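Local coordinates for protein delta-1-pyrroline-5-carboxylate dehydrogenase, mitochondrial (PDB 4E3X) that catalyses the NAD+-dependent oxidation of L-glutamate gamma-semialdehyde to L-glutamate, the second step of mitochondrial proline degradation, and works as a homodimer, at residues Asp330-Val333 / Ser334-Arg338; Asn173-Phe176 / Ala177-Glu181; Asp236-Met239 / Leu240-Ala244; Val377-Pro380 / Ala381-Phe384; Ala488-Gln491 / Glu492-Met496. All blocks are in the same frame, centred on the assembly; numbering follows the deposited sequence. Where two conformers were deposited one is given.

Contact 1: Asp330-Val333 / Ser334-Arg338; sequences DSVV and SGTLR
Two donors from T336 converge on the carbonyl oxygen of V332: the hydroxyl OG1 lies 2.7 Å from V332 O, and the backbone N of T336 is 2.9 Å from that same oxygen V332 O. They reach it from opposite faces of the peptide plane. The hydroxyl is brought back over the preceding turn because OG1 stands beside its own backbone N (chi1 -58°), which turns CG2 onward along the helix. T336 OG1 has a further partner in H321 ND1, so this buried hydroxyl is tied both to its own helix and to a neighbouring strand.

The main-chain bonds continue the same spiral, with S334 N to D330 O at 3.0 Å and nearly straight at 175°, and G335 N to S331 O at 2.9 Å. This is one run of helix 329-341, the connection of a beta-alpha-beta unit between strands 319-323 and 351-357 in the aldehyde dehydrogenase fold.

The apolar part is made by V333 and L337, which lie side by side and point the same way, V333 CG1 coming to 3.9 Å from L337 CD1. Helix 361-372 covers this pair through R367 and L368. A polar flank faces the second subunit: S334 OG bonds to the backbone O of G555 of that subunit, while S331 OG pairs with D328 of its own chain and with L554 N of the second subunit.

Contact 2: Asn173-Phe176 / Ala177-Glu181; sequences NAKF and AVELE
K175 and E179, one helical turn apart, are joined by a salt bridge, and the lysine chain can be followed all the way to it. From CB the chain leaves with CG anti to the backbone N (chi1 173°), which sends it across the glutamate at a slant: K175 CG already sits 3.6 Å from E179 OE2. CD carries the chain onward to CE, which comes 3.5 Å from E179 OE1. A bend at the last torsion (chi4 66°) then brings the ammonium round to the carboxylate, and K175 NZ closes on E179 OE2 at 2.8 Å, meeting it on the syn side and 25° out of the carboxylate plane.

This pair rides on the last turns of helix 155-180, an i to i+4 bridge of lysine followed by glutamate. Beneath it the backbone repeats the same spacing, with E179 N bonded to K175 O at 3.0 Å. A177 packs on M121 and V178 on A125, both of helix 121-136, and A177 also meets L225 of helix 213-225. Both charged ends have a second partner in the N-terminal part of the chain: K175 NZ donates to the backbone O of L30, and E179 OE2 accepts from the backbone N of that residue.

Contact 3: Asp236-Met239 / Leu240-Ala244; sequences DTAM and LASYA
Helix 239-251 follows strand 230-233 in the NAD-binding part of the aldehyde dehydrogenase fold, and its first turn is closed by A238 and S242. A238 occupies the N-cap position, and its carbonyl oxygen takes two donors from one residue. S242 N lies nearly in line with the carbonyl bond, 3.0 Å from A238 O. S242 OG comes in closer, 2.8 Å from A238 O, but from above the carbonyl plane, 48° out of it. That approach follows from the serine torsion: with OG anti to the carbonyl carbon and beside its own N (chi1 -64°), the hydroxyl folds back toward the start of the helix. A238 CB lies 4.0 Å from S242 OG. One residue on, Y243 N bonds to M239 O at 2.9 Å, nearly straight at 167°, and Y243 CB rests against that same carbonyl.

Strand 89-95 covers one flank, F94 meeting M239 and V91 meeting L240, while the side-chain OE1 of Q81 accepts from the backbone N of L240. The side chain of S242 is about 5 Å from that of S208, an NAD+-binding residue, and the side chain of M239 is about 7 Å from that of K233, another. A helix start beside such residues belongs to the Rossmann-type cofactor domain of aldehyde dehydrogenases.

Contact 4: Val377-Pro380 / Ala381-Phe384; sequences VGDP and AEDF
The carboxylate oxygen OD1 of D379 is gripped by two backbone amides that follow it. A381 N lies 2.8 Å from D379 OD1 and meets it nearly along the C-O axis, whereas E382 N, 3.0 Å from D379 OD1, comes from above the carboxylate plane. The aspartate is turned for this by having CG anti to its own N (chi1 179°), which swings the group forward over the turn. Its other oxygen, OD2, packs against E382 CG at 3.1 Å. The planes of the two carboxylates are 82° apart, with D379 OD2 and E382 OE2 separated by 4.5 Å; one water donates to both and probably softens the like charges.

The backbone adds D383 N to D379 O at 2.9 Å. P380 O touches the edge of the F384 ring, 3.3 Å from CD1 and near the ring plane. An alanine in place of D379 would probably leave the amides of A381 and E382 without their shared acceptor and let the turn shift. L54 of helix 45-55 lies against A381 and F384, and Y561 of the second subunit also packs on F384. Side-chain oxygen to the amides two and three residues on, with a backbone bond from the fourth, is the Asx motif, whose first bond, D379 OD1 to A381 N, closes an Asx turn.

Contact 5: Ala488-Gln491 / Glu492-Met496; sequences AIVQ and EATRM
V490 and T494 meet on helix 487-496, the crossover of a beta-alpha-beta unit between strands 476-483 and 503-506. T494 OG1 lies 2.7 Å from V490 O, and the amide N of T494 is 2.9 Å from the same V490 O; the two approach from opposite faces of the carbonyl, the hydroxyl 36° out of its plane. V490 CG1 sits 3.9 Å from T494 OG1, and the two side chains cross at a slant. A valine in place of T494 would probably leave V490 O with the amide alone and the strand-facing side of the helix without its hydroxyl grip.

A shell further out, I506 packs on both residues, F504 on T494, and I547 of the second subunit also meets T494. On another flank, E492 OE1 bonds to Y463 OH of helix 463-472 and receives a water that is weakly held by A488 O. A second water runs from A488 O to R495 NH2. R495 bends at its third side-chain torsion (chi3 -62°), which folds its guanidinium back across the preceding turn, where Q491 O stands 3.5 Å above the plane and over its centre.

Overall arrangement
All five contacts are local, three on regular helices, one at a helix start and one in a loop, and none touches another. Contacts 1 and 5 sit on the same side of the chain's centre, their centres about 21 Å apart, on helices that connect strands of one mixed sheet. Contact 4 is about 22 Å from contact 1 between centres. Contacts 1, 2, 4 and 5 all reach the second subunit; contact 3 is the one no other chain touches. It lies beside the NAD+-binding residues S208 and K233, and the side chain of A238 is about 9 Å from a bound proline. Contacts 3 and 5 lie on opposite sides of the chain's centre, about 42 Å apart between centres.

Contact 1: Asp330-Val333 / Ser334-Arg338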
loop_
_atom_site.group_PDB
_atom_site.type_symbol
_atom_site.label_atom_id
_atom_site.label_comp_id
_atom_site.label_asym_id
_atom_site.label_seq_id
_atom_site.Cartn_x
_atom_site.Cartn_y
_atom_site.Cartn_z
ATOM N N ASP B 330 -6.337 -17.246 -37.006
ATOM C CA ASP B 330 -7.446 -16.297 -37.051
ATOM C C ASP B 330 -7.618 -15.545 -35.724
ATOM O O ASP B 330 -7.964 -14.364 -35.723
ATOM C CB ASP B 330 -8.755 -16.979 -37.461
ATOM C CG ASP B 330 -8.809 -17.305 -38.950
ATOM O OD1 ASP B 330 -8.009 -16.739 -39.732
ATOM O OD2 ASP B 330 -9.663 -18.126 -39.341
ATOM N N SER B 331 -7.376 -16.224 -34.606
ATOM C CA SER B 331 -7.421 -15.579 -33.289
ATOM C C SER B 331 -6.346 -14.509 -33.132
ATOM O O SER B 331 -6.611 -13.424 -32.611
ATOM C CB SER B 331 -7.288 -16.607 -32.166
ATOM O OG SER B 331 -8.396 -17.484 -32.158
ATOM N N VAL B 332 -5.135 -14.827 -33.581
ATOM C CA VAL B 332 -4.045 -13.864 -33.573
ATOM C C VAL B 332 -4.446 -12.620 -34.362
ATOM O O VAL B 332 -4.276 -11.497 -33.906
ATOM C CB VAL B 332 -2.765 -14.457 -34.187
ATOM C CG1 VAL B 332 -1.747 -13.353 -34.439
ATOM C CG2 VAL B 332 -2.192 -15.541 -33.288
ATOM N N VAL B 333 -4.993 -12.822 -35.553
ATOM C CA VAL B 333 -5.331 -11.694 -36.410
ATOM C C VAL B 333 -6.435 -10.809 -35.815
ATOM O O VAL B 333 -6.269 -9.591 -35.683
ATOM C CB VAL B 333 -5.708 -12.172 -37.823
ATOM C CG1 VAL B 333 -6.250 -11.022 -38.652
ATOM C CG2 VAL B 333 -4.493 -12.805 -38.498
ATOM N N SER B 334 -7.555 -11.414 -35.442
ATOM C CA SER B 334 -8.676 -10.660 -34.898
ATOM C C SER B 334 -8.322 -9.995 -33.573
ATOM O O SER B 334 -8.624 -8.821 -33.353
ATOM C CB SER B 334 -9.891 -11.566 -34.723
ATOM O OG SER B 334 -10.419 -11.949 -35.979
ATOM N N GLY B 335 -7.684 -10.755 -32.687
ATOM C CA GLY B 335 -7.294 -10.233 -31.389
ATOM C C GLY B 335 -6.298 -9.088 -31.478
ATOM O O GLY B 335 -6.391 -8.111 -30.736
ATOM N N THR B 336 -5.343 -9.201 -32.397
ATOM C CA THR B 336 -4.341 -8.151 -32.566
ATOM C C THR B 336 -4.918 -6.889 -33.215
ATOM O O THR B 336 -4.612 -5.775 -32.794
ATOM C CB THR B 336 -3.137 -8.667 -33.359
ATOM O OG1 THR B 336 -2.582 -9.792 -32.669
ATOM C CG2 THR B 336 -2.068 -7.586 -33.503
ATOM N N LEU B 337 -5.755 -7.055 -34.235
ATOM C CA LEU B 337 -6.412 -5.903 -34.843
ATOM C C LEU B 337 -7.245 -5.134 -33.812
ATOM O O LEU B 337 -7.191 -3.904 -33.747
ATOM C CB LEU B 337 -7.289 -6.342 -36.016
ATOM C CG LEU B 337 -6.514 -6.784 -37.256
ATOM C CD1 LEU B 337 -7.469 -7.365 -38.272
ATOM C CD2 LEU B 337 -5.710 -5.621 -37.848
ATOM N N ARG B 338 -8.004 -5.858 -32.997
ATOM C CA ARG B 338 -8.798 -5.207 -31.957
ATOM C C ARG B 338 -7.906 -4.517 -30.923
ATOM O O ARG B 338 -8.113 -3.349 -30.592
ATOM C CB ARG B 338 -9.721 -6.207 -31.266
ATOM C CG ARG B 338 -10.989 -6.521 -32.041
ATOM C CD ARG B 338 -11.953 -7.290 -31.164
ATOM N NE ARG B 338 -13.259 -7.442 -31.786
ATOM C CZ ARG B 338 -14.262 -8.113 -31.234
ATOM N NH1 ARG B 338 -14.094 -8.690 -30.049
ATOM N NH2 ARG B 338 -15.425 -8.209 -31.865
#

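Contact 2: Asn173-Phe176 / Ala177-Glu181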
loop_
_atom_site.group_PDB
_atom_site.type_symbol
_atom_site.label_atom_id
_atom_site.label_comp_id
_atom_site.label_asym_id
_atom_site.label_seq_id
_atom_site.Cartn_x
_atom_site.Cartn_y
_atom_site.Cartn_z
ATOM N N ASN B 173 -16.767 -2.370 -6.008
ATOM C CA ASN B 173 -16.110 -1.700 -4.885
ATOM C C ASN B 173 -17.050 -1.580 -3.681
ATOM O O ASN B 173 -16.622 -1.731 -2.543
ATOM C CB ASN B 173 -15.541 -0.341 -5.273
ATOM C CG ASN B 173 -14.234 -0.457 -6.016
ATOM O OD1 ASN B 173 -13.426 -1.346 -5.732
ATOM N ND2 ASN B 173 -14.010 0.447 -6.969
ATOM N N ALA B 174 -18.339 -1.332 -3.926
ATOM C CA ALA B 174 -19.310 -1.337 -2.831
ATOM C C ALA B 174 -19.335 -2.696 -2.128
ATOM O O ALA B 174 -19.317 -2.765 -0.899
ATOM C CB ALA B 174 -20.691 -0.974 -3.335
ATOM N N LYS B 175 -19.377 -3.780 -2.903
ATOM C CA LYS B 175 -19.318 -5.115 -2.313
ATOM C C LYS B 175 -18.039 -5.316 -1.509
ATOM O O LYS B 175 -18.090 -5.753 -0.359
ATOM C CB LYS B 175 -19.425 -6.196 -3.394
ATOM C CG LYS B 175 -19.212 -7.616 -2.875
ATOM C CD LYS B 175 -19.070 -8.618 -4.013
ATOM C CE LYS B 175 -18.835 -10.031 -3.486
ATOM N NZ LYS B 175 -20.024 -10.547 -2.745
ATOM N N PHE B 176 -16.895 -4.982 -2.105
ATOM C CA PHE B 176 -15.615 -5.184 -1.438
ATOM C C PHE B 176 -15.557 -4.398 -0.126
ATOM O O PHE B 176 -15.073 -4.899 0.890
ATOM C CB PHE B 176 -14.458 -4.762 -2.349
ATOM C CG PHE B 176 -14.338 -5.569 -3.621
ATOM C CD1 PHE B 176 -14.675 -6.913 -3.654
ATOM C CD2 PHE B 176 -13.880 -4.972 -4.788
ATOM C CE1 PHE B 176 -14.550 -7.645 -4.834
ATOM C CE2 PHE B 176 -13.750 -5.690 -5.962
ATOM C CZ PHE B 176 -14.099 -7.024 -5.988
ATOM N N ALA B 177 -16.074 -3.175 -0.145
ATOM C CA ALA B 177 -16.039 -2.312 1.037
ATOM C C ALA B 177 -16.982 -2.774 2.152
ATOM O O ALA B 177 -16.600 -2.807 3.325
ATOM C CB ALA B 177 -16.332 -0.881 0.655
ATOM N N VAL B 178 -18.212 -3.126 1.792
ATOM C CA VAL B 178 -19.158 -3.611 2.786
ATOM C C VAL B 178 -18.633 -4.895 3.434
ATOM O O VAL B 178 -18.709 -5.071 4.658
ATOM C CB VAL B 178 -20.557 -3.827 2.161
ATOM C CG1 VAL B 178 -21.431 -4.715 3.045
ATOM C CG2 VAL B 178 -21.225 -2.480 1.885
ATOM N N GLU B 179 -18.053 -5.773 2.623
ATOM C CA GLU B 179 -17.593 -7.056 3.128
ATOM C C GLU B 179 -16.266 -6.939 3.879
ATOM O O GLU B 179 -15.996 -7.747 4.759
ATOM C CB GLU B 179 -17.569 -8.096 2.003
ATOM C CG GLU B 179 -18.989 -8.354 1.479
ATOM C CD GLU B 179 -19.091 -9.392 0.376
ATOM O OE1 GLU B 179 -18.057 -9.944 -0.056
ATOM O OE2 GLU B 179 -20.229 -9.646 -0.070
ATOM N N LEU B 180 -15.471 -5.910 3.576
ATOM C CA LEU B 180 -14.211 -5.684 4.288
ATOM C C LEU B 180 -14.447 -5.497 5.783
ATOM O O LEU B 180 -13.625 -5.890 6.608
ATOM C CB LEU B 180 -13.479 -4.458 3.726
ATOM C CG LEU B 180 -12.203 -4.008 4.451
ATOM C CD1 LEU B 180 -11.121 -5.093 4.416
ATOM C CD2 LEU B 180 -11.682 -2.694 3.865
ATOM N N GLU B 181 -15.580 -4.911 6.143
ATOM C CA GLU B 181 -15.871 -4.690 7.558
ATOM C C GLU B 181 -16.046 -5.995 8.330
ATOM O O GLU B 181 -15.945 -6.019 9.556
ATOM C CB GLU B 181 -17.073 -3.766 7.727
ATOM C CG GLU B 181 -16.783 -2.362 7.228
ATOM C CD GLU B 181 -17.707 -1.321 7.813
ATOM O OE1 GLU B 181 -18.927 -1.580 7.887
ATOM O OE2 GLU B 181 -17.202 -0.237 8.190
#

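Contact 3: Asp236-Met239 / Leu240-Ala244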
loop_
_atom_site.group_PDB
_atom_site.type_symbol
_atom_site.label_atom_id
_atom_site.label_comp_id
_atom_site.label_asym_id
_atom_site.label_seq_id
_atom_site.Cartn_x
_atom_site.Cartn_y
_atom_site.Cartn_z
ATOM N N ASP B 236 -9.263 17.323 -19.183
ATOM C CA ASP B 236 -9.837 18.330 -20.067
ATOM C C ASP B 236 -10.566 17.696 -21.250
ATOM O O ASP B 236 -11.629 18.157 -21.663
ATOM C CB ASP B 236 -8.743 19.230 -20.645
ATOM C CG ASP B 236 -8.035 20.077 -19.609
ATOM O OD1 ASP B 236 -8.390 20.048 -18.415
ATOM O OD2 ASP B 236 -7.112 20.800 -20.024
ATOM N N THR B 237 -9.973 16.647 -21.805
ATOM C CA THR B 237 -10.482 16.046 -23.032
ATOM C C THR B 237 -11.571 14.996 -22.778
ATOM O O THR B 237 -12.059 14.370 -23.721
ATOM C CB THR B 237 -9.328 15.485 -23.894
ATOM O OG1 THR B 237 -8.356 14.877 -23.044
ATOM C CG2 THR B 237 -8.625 16.609 -24.635
ATOM N N ALA B 238 -11.987 14.861 -21.515
ATOM C CA ALA B 238 -13.133 14.020 -21.155
ATOM C C ALA B 238 -14.097 14.773 -20.243
ATOM O O ALA B 238 -14.845 14.159 -19.483
ATOM C CB ALA B 238 -12.674 12.729 -20.478
ATOM N N MET B 239 -14.083 16.103 -20.317
ATOM C CA MET B 239 -14.840 16.904 -19.354
ATOM C C MET B 239 -16.353 16.655 -19.383
ATOM O O MET B 239 -16.992 16.540 -18.327
ATOM C CB MET B 239 -14.530 18.385 -19.561
ATOM C CG MET B 239 -14.991 19.287 -18.429
ATOM S SD MET B 239 -14.200 18.868 -16.866
ATOM C CE MET B 239 -12.486 18.881 -17.322
ATOM N N LEU B 240 -16.919 16.609 -20.584
ATOM C CA LEU B 240 -18.357 16.455 -20.754
ATOM C C LEU B 240 -18.877 15.191 -20.053
ATOM O O LEU B 240 -19.805 15.255 -19.241
ATOM C CB LEU B 240 -18.685 16.417 -22.248
ATOM C CG LEU B 240 -20.164 16.401 -22.630
ATOM C CD1 LEU B 240 -20.832 17.741 -22.321
ATOM C CD2 LEU B 240 -20.314 16.034 -24.111
ATOM N N ALA B 241 -18.266 14.043 -20.338
ATOM C CA ALA B 241 -18.692 12.813 -19.687
ATOM C C ALA B 241 -18.343 12.783 -18.200
ATOM O O ALA B 241 -19.102 12.240 -17.395
ATOM C CB ALA B 241 -18.111 11.592 -20.392
ATOM N N SER B 242 -17.204 13.366 -17.829
ATOM C CA SER B 242 -16.804 13.366 -16.424
ATOM C C SER B 242 -17.793 14.136 -15.561
ATOM O O SER B 242 -18.144 13.696 -14.463
ATOM C CB SER B 242 -15.402 13.948 -16.252
ATOM O OG SER B 242 -14.445 13.134 -16.898
ATOM N N TYR B 243 -18.235 15.295 -16.044
ATOM C CA TYR B 243 -19.222 16.070 -15.298
ATOM C C TYR B 243 -20.559 15.332 -15.217
ATOM O O TYR B 243 -21.260 15.423 -14.206
ATOM C CB TYR B 243 -19.405 17.456 -15.920
ATOM C CG TYR B 243 -20.214 18.405 -15.071
ATOM C CD1 TYR B 243 -21.343 19.040 -15.577
ATOM C CD2 TYR B 243 -19.838 18.687 -13.763
ATOM C CE1 TYR B 243 -22.081 19.928 -14.794
ATOM C CE2 TYR B 243 -20.568 19.562 -12.977
ATOM C CZ TYR B 243 -21.677 20.184 -13.492
ATOM O OH TYR B 243 -22.374 21.054 -12.681
ATOM N N ALA B 244 -20.918 14.606 -16.270
ATOM C CA ALA B 244 -22.142 13.802 -16.241
ATOM C C ALA B 244 -22.090 12.782 -15.099
ATOM O O ALA B 244 -23.062 12.617 -14.352
ATOM C CB ALA B 244 -22.362 13.109 -17.579
#

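Contact 4: Val377-Pro380 / Ala381-Phe384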
loop_
_atom_site.group_PDB
_atom_site.type_symbol
_atom_site.label_atom_id
_atom_site.label_comp_id
_atom_site.label_asym_id
_atom_site.label_seq_id
_atom_site.Cartn_x
_atom_site.Cartn_y
_atom_site.Cartn_z
ATOM N N VAL B 377 -12.588 4.022 -40.702
ATOM C CA VAL B 377 -12.325 5.131 -39.794
ATOM C C VAL B 377 -13.259 6.283 -40.162
ATOM O O VAL B 377 -13.341 6.677 -41.327
ATOM C CB VAL B 377 -10.849 5.583 -39.878
ATOM C CG1 VAL B 377 -10.606 6.790 -38.986
ATOM C CG2 VAL B 377 -9.913 4.428 -39.512
ATOM N N GLY B 378 -13.995 6.798 -39.183
ATOM C CA GLY B 378 -14.966 7.841 -39.465
ATOM C C GLY B 378 -15.679 8.362 -38.229
ATOM O O GLY B 378 -15.231 8.148 -37.107
ATOM N N ASP B 379 -16.797 9.045 -38.456
ATOM C CA ASP B 379 -17.596 9.675 -37.408
ATOM C C ASP B 379 -18.426 8.602 -36.710
ATOM O O ASP B 379 -19.285 7.981 -37.337
ATOM C CB ASP B 379 -18.487 10.734 -38.074
ATOM C CG ASP B 379 -19.405 11.460 -37.105
ATOM O OD1 ASP B 379 -19.832 10.886 -36.085
ATOM O OD2 ASP B 379 -19.733 12.630 -37.395
ATOM N N PRO B 380 -18.175 8.380 -35.404
ATOM C CA PRO B 380 -18.834 7.276 -34.694
ATOM C C PRO B 380 -20.293 7.569 -34.351
ATOM O O PRO B 380 -21.062 6.635 -34.122
ATOM C CB PRO B 380 -18.015 7.162 -33.407
ATOM C CG PRO B 380 -17.555 8.570 -33.145
ATOM C CD PRO B 380 -17.316 9.183 -34.512
ATOM N N ALA B 381 -20.666 8.843 -34.326
ATOM C CA ALA B 381 -22.043 9.221 -34.036
ATOM C C ALA B 381 -22.914 9.075 -35.281
ATOM O O ALA B 381 -24.086 8.700 -35.194
ATOM C CB ALA B 381 -22.099 10.648 -33.505
ATOM N N GLU B 382 -22.339 9.371 -36.443
ATOM C CA GLU B 382 -23.090 9.341 -37.692
ATOM C C GLU B 382 -23.083 7.964 -38.338
ATOM O O GLU B 382 -24.062 7.557 -38.971
ATOM C CB GLU B 382 -22.535 10.373 -38.673
ATOM C CG GLU B 382 -22.621 11.805 -38.181
ATOM C CD GLU B 382 -24.025 12.214 -37.781
ATOM O OE1 GLU B 382 -24.972 11.911 -38.543
ATOM O OE2 GLU B 382 -24.177 12.839 -36.703
ATOM N N ASP B 383 -21.974 7.254 -38.183
ATOM C CA ASP B 383 -21.793 5.967 -38.837
ATOM C C ASP B 383 -21.439 4.897 -37.811
ATOM O O ASP B 383 -20.291 4.798 -37.372
ATOM C CB ASP B 383 -20.686 6.075 -39.888
ATOM C CG ASP B 383 -20.580 4.842 -40.770
ATOM O OD1 ASP B 383 -21.223 3.814 -40.468
ATOM O OD2 ASP B 383 -19.839 4.901 -41.773
ATOM N N PHE B 384 -22.425 4.088 -37.440
ATOM C CA PHE B 384 -22.195 3.012 -36.481
ATOM C C PHE B 384 -21.364 1.873 -37.072
ATOM O O PHE B 384 -21.000 0.940 -36.358
ATOM C CB PHE B 384 -23.514 2.476 -35.911
ATOM C CG PHE B 384 -24.141 3.372 -34.873
ATOM C CD1 PHE B 384 -23.610 4.622 -34.595
ATOM C CD2 PHE B 384 -25.259 2.955 -34.167
ATOM C CE1 PHE B 384 -24.189 5.443 -33.638
ATOM C CE2 PHE B 384 -25.843 3.768 -33.208
ATOM C CZ PHE B 384 -25.305 5.015 -32.942
HETATM O O HOH W 1 -21.693 13.752 -35.812
#

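Contact 5: Ala488-Gln491 / Glu492-Met496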
loop_
_atom_site.group_PDB
_atom_site.type_symbol
_atom_site.label_atom_id
_atom_site.label_comp_id
_atom_site.label_asym_id
_atom_site.label_seq_id
_atom_site.Cartn_x
_atom_site.Cartn_y
_atom_site.Cartn_z
ATOM N N ALA B 488 3.197 -27.025 -23.000
ATOM C CA ALA B 488 4.560 -26.832 -22.512
ATOM C C ALA B 488 5.084 -25.432 -22.856
ATOM O O ALA B 488 5.734 -24.779 -22.034
ATOM C CB ALA B 488 5.485 -27.910 -23.068
ATOM N N ILE B 489 4.795 -24.976 -24.071
ATOM C CA ILE B 489 5.192 -23.638 -24.501
ATOM C C ILE B 489 4.487 -22.562 -23.673
ATOM O O ILE B 489 5.113 -21.596 -23.228
ATOM C CB ILE B 489 4.906 -23.423 -26.006
ATOM C CG1 ILE B 489 5.835 -24.294 -26.859
ATOM C CG2 ILE B 489 5.046 -21.951 -26.385
ATOM C CD1 ILE B 489 7.301 -23.913 -26.761
ATOM N N VAL B 490 3.189 -22.735 -23.453
ATOM C CA VAL B 490 2.437 -21.787 -22.639
ATOM C C VAL B 490 2.996 -21.724 -21.224
ATOM O O VAL B 490 3.154 -20.644 -20.667
ATOM C CB VAL B 490 0.934 -22.130 -22.621
ATOM C CG1 VAL B 490 0.198 -21.307 -21.571
ATOM C CG2 VAL B 490 0.336 -21.887 -23.991
ATOM N N GLN B 491 3.320 -22.876 -20.653
ATOM C CA GLN B 491 3.875 -22.914 -19.304
ATOM C C GLN B 491 5.224 -22.200 -19.251
ATOM O O GLN B 491 5.496 -21.435 -18.325
ATOM C CB GLN B 491 3.999 -24.363 -18.825
ATOM C CG GLN B 491 2.650 -25.014 -18.560
ATOM C CD GLN B 491 2.720 -26.529 -18.512
ATOM O OE1 GLN B 491 3.802 -27.115 -18.476
ATOM N NE2 GLN B 491 1.558 -27.173 -18.519
ATOM N N GLU B 492 6.057 -22.444 -20.258
ATOM C CA GLU B 492 7.364 -21.805 -20.356
ATOM C C GLU B 492 7.239 -20.291 -20.517
ATOM O O GLU B 492 7.898 -19.521 -19.812
ATOM C CB GLU B 492 8.151 -22.383 -21.537
ATOM C CG GLU B 492 9.544 -21.784 -21.705
ATOM C CD GLU B 492 10.326 -22.409 -22.851
ATOM O OE1 GLU B 492 9.727 -23.152 -23.655
ATOM O OE2 GLU B 492 11.544 -22.166 -22.941
ATOM N N ALA B 493 6.405 -19.869 -21.460
ATOM C CA ALA B 493 6.219 -18.450 -21.736
ATOM C C ALA B 493 5.649 -17.738 -20.518
ATOM O O ALA B 493 6.043 -16.617 -20.206
ATOM C CB ALA B 493 5.322 -18.244 -22.948
ATOM N N THR B 494 4.723 -18.399 -19.828
ATOM C CA THR B 494 4.127 -17.838 -18.626
ATOM C C THR B 494 5.188 -17.578 -17.555
ATOM O O THR B 494 5.228 -16.498 -16.965
ATOM C CB THR B 494 3.003 -18.740 -18.099
ATOM O OG1 THR B 494 1.963 -18.820 -19.088
ATOM C CG2 THR B 494 2.423 -18.191 -16.805
ATOM N N ARG B 495 6.075 -18.543 -17.334
ATOM C CA ARG B 495 7.168 -18.339 -16.389
ATOM C C ARG B 495 8.109 -17.215 -16.840
ATOM O O ARG B 495 8.486 -16.357 -16.042
ATOM C CB ARG B 495 7.965 -19.632 -16.173
ATOM C CG ARG B 495 7.224 -20.716 -15.400
ATOM C CD ARG B 495 8.142 -21.904 -15.093
ATOM N NE ARG B 495 8.636 -22.561 -16.304
ATOM C CZ ARG B 495 8.044 -23.602 -16.886
ATOM N NH1 ARG B 495 6.933 -24.109 -16.368
ATOM N NH2 ARG B 495 8.561 -24.137 -17.986
ATOM N N MET B 496 8.482 -17.212 -18.119
ATOM C CA MET B 496 9.444 -16.232 -18.628
ATOM C C MET B 496 8.914 -14.802 -18.614
ATOM O O MET B 496 9.679 -13.853 -18.462
ATOM C CB MET B 496 9.895 -16.599 -20.045
ATOM C CG MET B 496 10.692 -17.894 -20.121
ATOM S SD MET B 496 11.290 -18.281 -21.781
ATOM C CE MET B 496 12.508 -16.992 -22.019
HETATM O O HOH W 2 7.271 -25.980 -20.054
HETATM O O HOH W 3 8.432 -25.605 -23.479
#